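Local coordinates for protein dephospho-CoA kinase (Mycobacterium paratuberculosis, PDB 6N39) that probably catalyses the ATP-dependent phosphorylation of the 3'-hydroxyl of dephospho-CoA to give coenzyme A, the last step of its biosynthesis, at residues G293-V304 with W325-A333. Numbering follows the deposited sequence.
Sequences GYPRLEHITADV and WHKRIHASA. With ACT (acetate ion), chain E.
R296 lays its aliphatic chain across the imidazole of H330. Its CB sits over one face of the ring, 3.7 Å from the centroid, a CH-pi contact. With CG anti to the backbone N (chi1 -179°), the chain continues along the ring: CG passes the carbonyl O of I329, and CD lies 3.6 Å from H330 NE2. A bend at chi3 then turns the guanidinium to E298, whose OE2 takes NH2 at 2.6 Å through its syn lone pair. NH1 passes beside CD of R328, and D283 forms salt bridges with both arginines, which probably offsets the closeness of their like charges. Arginine suits the place because its apolar part covers the ring and its charged end reaches E298 and D283. Histidine suits the place beneath it: H330 offers a flat face to CB while ND1 donates to Y294 O (3.0 Å, 167°), and water 1 joins NE2 to R296 NH1.

In the GrpB-like (UPF0157) domain, strand 328-331 is the outermost of a mixed four-stranded sheet, and 293-304 runs antiparallel along its outer edge in two short pairings, R296 with H330 and A302 with H326. The register slips by two residues around the type I turn L297-I300, where water 2 donates to L297 O and I300 O and accepts from I329 N. The branched I300 packs against I329, I300 CB 3.6 Å from I329 CG2. Farther along, extended K327 carries its charge across to D303 in a salt bridge, K327 NZ to D303 OD1, 2.7 Å, leaving OD2 for R344; H342 also bonds NZ.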
ATOM      1  N   GLY A 293      -0.770  -2.135  -7.904  1.00 29.44           N
ATOM      2  CA  GLY A 293      -2.202  -2.116  -7.675  1.00 30.51           C
ATOM      3  C   GLY A 293      -2.999  -1.021  -8.373  1.00 36.55           C
ATOM      4  O   GLY A 293      -4.183  -0.846  -8.052  1.00 33.13           O
ATOM      5  N   TYR A 294      -2.416  -0.309  -9.343  1.00 32.54           N
ATOM      6  CA  TYR A 294      -3.005   0.926  -9.873  1.00 29.37           C
ATOM      7  C   TYR A 294      -3.004   0.930 -11.399  1.00 29.62           C
ATOM      8  O   TYR A 294      -2.032   1.376 -12.023  1.00 30.82           O
ATOM      9  CB  TYR A 294      -2.245   2.150  -9.346  1.00 31.50           C
ATOM     10  CG  TYR A 294      -2.152   2.218  -7.833  1.00 30.55           C
ATOM     11  CD1 TYR A 294      -1.111   1.581  -7.143  1.00 28.49           C
ATOM     12  CD2 TYR A 294      -3.088   2.943  -7.097  1.00 27.17           C
ATOM     13  CE1 TYR A 294      -1.034   1.628  -5.756  1.00 29.39           C
ATOM     14  CE2 TYR A 294      -3.013   3.017  -5.723  1.00 29.35           C
ATOM     15  CZ  TYR A 294      -1.990   2.358  -5.049  1.00 33.69           C
ATOM     16  OH  TYR A 294      -1.956   2.422  -3.673  1.00 29.62           O
ATOM     17  N   PRO A 295      -4.071   0.435 -12.036  1.00 26.10           N
ATOM     18  CA  PRO A 295      -4.171   0.561 -13.495  1.00 29.10           C
ATOM     19  C   PRO A 295      -4.239   2.026 -13.913  1.00 36.23           C
ATOM     20  O   PRO A 295      -4.718   2.890 -13.171  1.00 29.71           O
ATOM     21  CB  PRO A 295      -5.484  -0.174 -13.839  1.00 27.59           C
ATOM     22  CG  PRO A 295      -5.692  -1.152 -12.679  1.00 30.23           C
ATOM     23  CD  PRO A 295      -5.142  -0.404 -11.464  1.00 25.31           C
ATOM     24  N   ARG A 296      -3.807   2.286 -15.146  1.00 31.72           N
ATOM     25  CA  ARG A 296      -3.895   3.626 -15.716  1.00 35.35           C
ATOM     26  C   ARG A 296      -5.259   3.869 -16.368  1.00 31.90           C
ATOM     27  O   ARG A 296      -5.846   2.968 -16.968  1.00 33.37           O
ATOM     28  CB  ARG A 296      -2.795   3.838 -16.752  1.00 32.96           C
ATOM     29  CG  ARG A 296      -2.829   5.260 -17.369  1.00 32.31           C
ATOM     30  CD  ARG A 296      -1.455   5.694 -17.835  1.00 35.38           C
ATOM     31  NE  ARG A 296      -1.193   5.267 -19.209  1.00 37.83           N
ATOM     32  CZ  ARG A 296      -0.077   5.563 -19.878  1.00 46.60           C
ATOM     33  NH1 ARG A 296       0.899   6.281 -19.280  1.00 31.73           N
ATOM     34  NH2 ARG A 296       0.059   5.138 -21.136  1.00 39.67           N
ATOM     35  N   LEU A 297      -5.772   5.097 -16.235  1.00 26.76           N
ATOM     36  CA  LEU A 297      -6.919   5.541 -17.030  1.00 32.44           C
ATOM     37  C   LEU A 297      -6.370   6.076 -18.345  1.00 36.19           C
ATOM     38  O   LEU A 297      -5.795   7.169 -18.394  1.00 33.47           O
ATOM     39  CB  LEU A 297      -7.735   6.598 -16.287  1.00 31.98           C
ATOM     40  CG  LEU A 297      -8.356   5.965 -15.034  1.00 42.87           C
ATOM     41  CD1 LEU A 297      -8.713   6.988 -13.991  1.00 50.79           C
ATOM     42  CD2 LEU A 297      -9.590   5.167 -15.439  1.00 40.64           C
ATOM     43  N   GLU A 298      -6.544   5.300 -19.409  1.00 37.90           N
ATOM     44  CA  GLU A 298      -5.760   5.520 -20.620  1.00 45.08           C
ATOM     45  C   GLU A 298      -6.149   6.811 -21.341  1.00 46.28           C
ATOM     46  O   GLU A 298      -5.290   7.441 -21.972  1.00 48.91           O
ATOM     47  CB  GLU A 298      -5.901   4.305 -21.548  1.00 46.25           C
ATOM     48  CG  GLU A 298      -4.642   3.975 -22.354  1.00 64.09           C
ATOM     49  CD  GLU A 298      -3.387   3.748 -21.488  1.00 66.35           C
ATOM     50  OE1 GLU A 298      -3.459   3.059 -20.444  1.00 57.95           O
ATOM     51  OE2 GLU A 298      -2.319   4.271 -21.870  1.00 68.81           O
ATOM     52  N   HIS A 299      -7.412   7.237 -21.256  1.00 37.68           N
ATOM     53  CA  HIS A 299      -7.874   8.379 -22.040  1.00 43.00           C
ATOM     54  C   HIS A 299      -8.017   9.664 -21.232  1.00 37.83           C
ATOM     55  O   HIS A 299      -8.794  10.544 -21.624  1.00 40.84           O
ATOM     56  CB  HIS A 299      -9.197   8.045 -22.712  1.00 44.27           C
ATOM     57  CG  HIS A 299      -9.128   6.807 -23.539  1.00 57.95           C
ATOM     58  ND1 HIS A 299      -8.455   6.759 -24.739  1.00 57.52           N
ATOM     59  CD2 HIS A 299      -9.604   5.559 -23.319  1.00 56.58           C
ATOM     60  CE1 HIS A 299      -8.542   5.538 -25.239  1.00 63.09           C
ATOM     61  NE2 HIS A 299      -9.232   4.792 -24.395  1.00 64.96           N
ATOM     62  N   ILE A 300      -7.316   9.790 -20.113  1.00 34.14           N
ATOM     63  CA  ILE A 300      -7.230  11.062 -19.396  1.00 33.93           C
ATOM     64  C   ILE A 300      -5.775  11.503 -19.452  1.00 39.37           C
ATOM     65  O   ILE A 300      -4.901  10.868 -18.845  1.00 35.63           O
ATOM     66  CB  ILE A 300      -7.724  10.960 -17.946  1.00 35.21           C
ATOM     67  CG1 ILE A 300      -9.162  10.425 -17.905  1.00 41.89           C
ATOM     68  CG2 ILE A 300      -7.651  12.341 -17.266  1.00 33.74           C
ATOM     69  CD1 ILE A 300      -9.723  10.309 -16.505  1.00 40.68           C
ATOM     70  N   THR A 301      -5.506  12.580 -20.198  1.00 30.48           N
ATOM     71  CA  THR A 301      -4.144  13.044 -20.408  1.00 30.08           C
ATOM     72  C   THR A 301      -3.950  14.526 -20.090  1.00 32.55           C
ATOM     73  O   THR A 301      -2.894  15.078 -20.417  1.00 32.19           O
ATOM     74  CB  THR A 301      -3.706  12.762 -21.853  1.00 36.55           C
ATOM     75  OG1 THR A 301      -4.696  13.265 -22.761  1.00 34.60           O
ATOM     76  CG2 THR A 301      -3.546  11.259 -22.072  1.00 37.74           C
ATOM     77  N   ALA A 302      -4.918  15.180 -19.448  1.00 28.96           N
ATOM     78  CA  ALA A 302      -4.765  16.578 -19.048  1.00 30.71           C
ATOM     79  C   ALA A 302      -5.773  16.894 -17.949  1.00 34.75           C
ATOM     80  O   ALA A 302      -6.772  16.190 -17.787  1.00 33.77           O
ATOM     81  CB  ALA A 302      -4.954  17.544 -20.233  1.00 28.99           C
ATOM     82  N   ASP A 303      -5.468  17.936 -17.163  1.00 31.75           N
ATOM     83  CA  ASP A 303      -6.462  18.616 -16.335  1.00 31.39           C
ATOM     84  C   ASP A 303      -7.205  19.660 -17.180  1.00 37.26           C
ATOM     85  O   ASP A 303      -6.848  19.938 -18.329  1.00 36.50           O
ATOM     86  CB  ASP A 303      -5.796  19.305 -15.127  1.00 33.90           C
ATOM     87  CG  ASP A 303      -5.135  18.313 -14.154  1.00 38.53           C
ATOM     88  OD1 ASP A 303      -5.817  17.385 -13.669  1.00 37.54           O
ATOM     89  OD2 ASP A 303      -3.929  18.466 -13.875  1.00 40.68           O
ATOM     90  N   VAL A 304      -8.237  20.262 -16.589  1.00 33.31           N
ATOM     91  CA  VAL A 304      -8.908  21.417 -17.189  1.00 36.09           C
ATOM     92  C   VAL A 304      -7.967  22.616 -17.134  1.00 40.19           C
ATOM     93  O   VAL A 304      -7.486  22.989 -16.062  1.00 34.57           O
ATOM     94  CB  VAL A 304     -10.225  21.715 -16.458  1.00 38.63           C
ATOM     95  CG1 VAL A 304     -10.948  22.942 -17.059  1.00 35.08           C
ATOM     96  CG2 VAL A 304     -11.136  20.493 -16.512  1.00 42.32           C
ATOM     97  N   TRP A 325      -0.621  21.596 -19.306  1.00 33.01           N
ATOM     98  CA  TRP A 325      -1.657  21.024 -18.457  1.00 31.30           C
ATOM     99  C   TRP A 325      -1.766  19.507 -18.598  1.00 34.44           C
ATOM    100  O   TRP A 325      -2.623  18.900 -17.946  1.00 34.16           O
ATOM    101  CB  TRP A 325      -3.019  21.688 -18.746  1.00 30.92           C
ATOM    102  CG  TRP A 325      -3.083  23.110 -18.256  1.00 34.21           C
ATOM    103  CD1 TRP A 325      -2.940  24.249 -19.005  1.00 33.42           C
ATOM    104  CD2 TRP A 325      -3.279  23.538 -16.902  1.00 27.84           C
ATOM    105  NE1 TRP A 325      -3.047  25.354 -18.197  1.00 36.36           N
ATOM    106  CE2 TRP A 325      -3.239  24.946 -16.901  1.00 36.32           C
ATOM    107  CE3 TRP A 325      -3.457  22.860 -15.684  1.00 33.90           C
ATOM    108  CZ2 TRP A 325      -3.400  25.703 -15.730  1.00 35.45           C
ATOM    109  CZ3 TRP A 325      -3.618  23.610 -14.517  1.00 35.54           C
ATOM    110  CH2 TRP A 325      -3.584  25.020 -14.553  1.00 34.32           C
ATOM    111  N   HIS A 326      -0.905  18.873 -19.394  1.00 30.55           N
ATOM    112  CA  HIS A 326      -1.002  17.425 -19.561  1.00 28.63           C
ATOM    113  C   HIS A 326      -0.505  16.698 -18.316  1.00 29.66           C
ATOM    114  O   HIS A 326       0.225  17.255 -17.489  1.00 30.54           O
ATOM    115  CB  HIS A 326      -0.215  16.958 -20.784  1.00 29.71           C
ATOM    116  CG  HIS A 326      -0.844  17.361 -22.080  1.00 36.56           C
ATOM    117  ND1 HIS A 326      -0.869  16.535 -23.181  1.00 43.36           N
ATOM    118  CD2 HIS A 326      -1.502  18.489 -22.440  1.00 43.29           C
ATOM    119  CE1 HIS A 326      -1.496  17.144 -24.171  1.00 47.19           C
ATOM    120  NE2 HIS A 326      -1.893  18.331 -23.747  1.00 43.72           N
ATOM    121  N   LYS A 327      -0.932  15.438 -18.186  1.00 28.25           N
ATOM    122  CA  LYS A 327      -0.619  14.593 -17.040  1.00 29.54           C
ATOM    123  C   LYS A 327      -0.918  13.141 -17.402  1.00 30.98           C
ATOM    124  O   LYS A 327      -1.373  12.828 -18.514  1.00 30.04           O
ATOM    125  CB  LYS A 327      -1.429  15.025 -15.806  1.00 29.48           C
ATOM    126  CG  LYS A 327      -2.935  14.723 -15.918  1.00 32.67           C
ATOM    127  CD  LYS A 327      -3.667  15.020 -14.588  1.00 36.61           C
ATOM    128  CE  LYS A 327      -5.075  14.424 -14.559  1.00 35.26           C
ATOM    129  NZ  LYS A 327      -5.759  14.701 -13.257  1.00 35.39           N
ATOM    130  N   ARG A 328      -0.652  12.248 -16.451  1.00 30.38           N
ATOM    131  CA  ARG A 328      -1.254  10.917 -16.472  1.00 30.26           C
ATOM    132  C   ARG A 328      -2.025  10.725 -15.168  1.00 30.31           C
ATOM    133  O   ARG A 328      -1.828  11.465 -14.202  1.00 30.06           O
ATOM    134  CB  ARG A 328      -0.198   9.793 -16.655  1.00 27.13           C
ATOM    135  CG  ARG A 328       0.731   9.950 -17.874  1.00 27.97           C
ATOM    136  CD  ARG A 328       0.027   9.781 -19.223  1.00 26.12           C
ATOM    137  NE  ARG A 328       0.949   9.947 -20.370  1.00 31.45           N
ATOM    138  CZ  ARG A 328       1.034  11.025 -21.160  1.00 38.15           C
ATOM    139  NH1 ARG A 328       0.250  12.088 -20.973  1.00 29.09           N
ATOM    140  NH2 ARG A 328       1.897  11.037 -22.175  1.00 31.92           N
ATOM    141  N   ILE A 329      -2.927   9.742 -15.136  1.00 29.12           N
ATOM    142  CA  ILE A 329      -3.656   9.445 -13.907  1.00 27.19           C
ATOM    143  C   ILE A 329      -3.952   7.951 -13.869  1.00 33.70           C
ATOM    144  O   ILE A 329      -4.339   7.347 -14.874  1.00 27.00           O
ATOM    145  CB  ILE A 329      -4.946  10.292 -13.765  1.00 29.28           C
ATOM    146  CG1 ILE A 329      -5.718   9.939 -12.470  1.00 25.11           C
ATOM    147  CG2 ILE A 329      -5.834  10.147 -14.999  1.00 29.60           C
ATOM    148  CD1 ILE A 329      -7.061  10.792 -12.281  1.00 31.87           C
ATOM    149  N   HIS A 330      -3.681   7.348 -12.719  1.00 36.33           N
ATOM    150  CA  HIS A 330      -3.997   5.964 -12.419  1.00 29.86           C
ATOM    151  C   HIS A 330      -5.004   5.957 -11.279  1.00 34.04           C
ATOM    152  O   HIS A 330      -5.234   6.977 -10.622  1.00 31.95           O
ATOM    153  CB  HIS A 330      -2.742   5.184 -11.986  1.00 31.11           C
ATOM    154  CG  HIS A 330      -1.664   5.112 -13.023  1.00 30.31           C
ATOM    155  ND1 HIS A 330      -1.128   3.915 -13.445  1.00 31.07           N
ATOM    156  CD2 HIS A 330      -0.997   6.083 -13.696  1.00 27.76           C
ATOM    157  CE1 HIS A 330      -0.194   4.148 -14.353  1.00 30.56           C
ATOM    158  NE2 HIS A 330      -0.083   5.455 -14.509  1.00 30.87           N
ATOM    159  N   ALA A 331      -5.573   4.789 -11.000  1.00 29.58           N
ATOM    160  CA  ALA A 331      -6.395   4.689  -9.796  1.00 31.49           C
ATOM    161  C   ALA A 331      -6.301   3.277  -9.245  1.00 30.59           C
ATOM    162  O   ALA A 331      -5.927   2.338  -9.952  1.00 32.13           O
ATOM    163  CB  ALA A 331      -7.866   5.061 -10.053  1.00 26.44           C
ATOM    164  N   SER A 332      -6.658   3.130  -7.970  1.00 28.31           N
ATOM    165  CA  SER A 332      -6.532   1.818  -7.342  1.00 29.26           C
ATOM    166  C   SER A 332      -7.578   0.864  -7.892  1.00 28.87           C
ATOM    167  O   SER A 332      -8.713   1.257  -8.159  1.00 30.52           O
ATOM    168  CB  SER A 332      -6.677   1.921  -5.826  1.00 29.39           C
ATOM    169  OG  SER A 332      -6.644   0.628  -5.251  1.00 33.06           O
ATOM    170  N   ALA A 333      -7.190  -0.398  -8.057  1.00 32.88           N
ATOM    171  CA  ALA A 333      -8.115  -1.478  -8.374  1.00 34.83           C
ATOM    172  C   ALA A 333      -8.740  -2.100  -7.127  1.00 33.34           C
ATOM    173  O   ALA A 333      -9.555  -3.018  -7.258  1.00 35.30           O
ATOM    174  CB  ALA A 333      -7.389  -2.568  -9.182  1.00 30.57           C
TER
HETATM  175  C   ACT E 504       1.330  13.942 -23.924  1.00 48.32           C
HETATM  176  O   ACT E 504       0.306  14.060 -23.177  1.00 36.87           O
HETATM  177  OXT ACT E 504       2.194  13.006 -23.954  1.00 44.09           O
HETATM  178  CH3 ACT E 504       1.562  15.139 -24.949  1.00 49.12           C
HETATM  179  O   HOH W   1       1.475   6.697 -16.720  1.00 31.51           O
HETATM  180  O   HOH W   2      -3.601   8.718 -18.013  1.00 31.49           O
HETATM  181  O   HOH W   3      -1.970  18.951 -15.283  1.00 33.07           O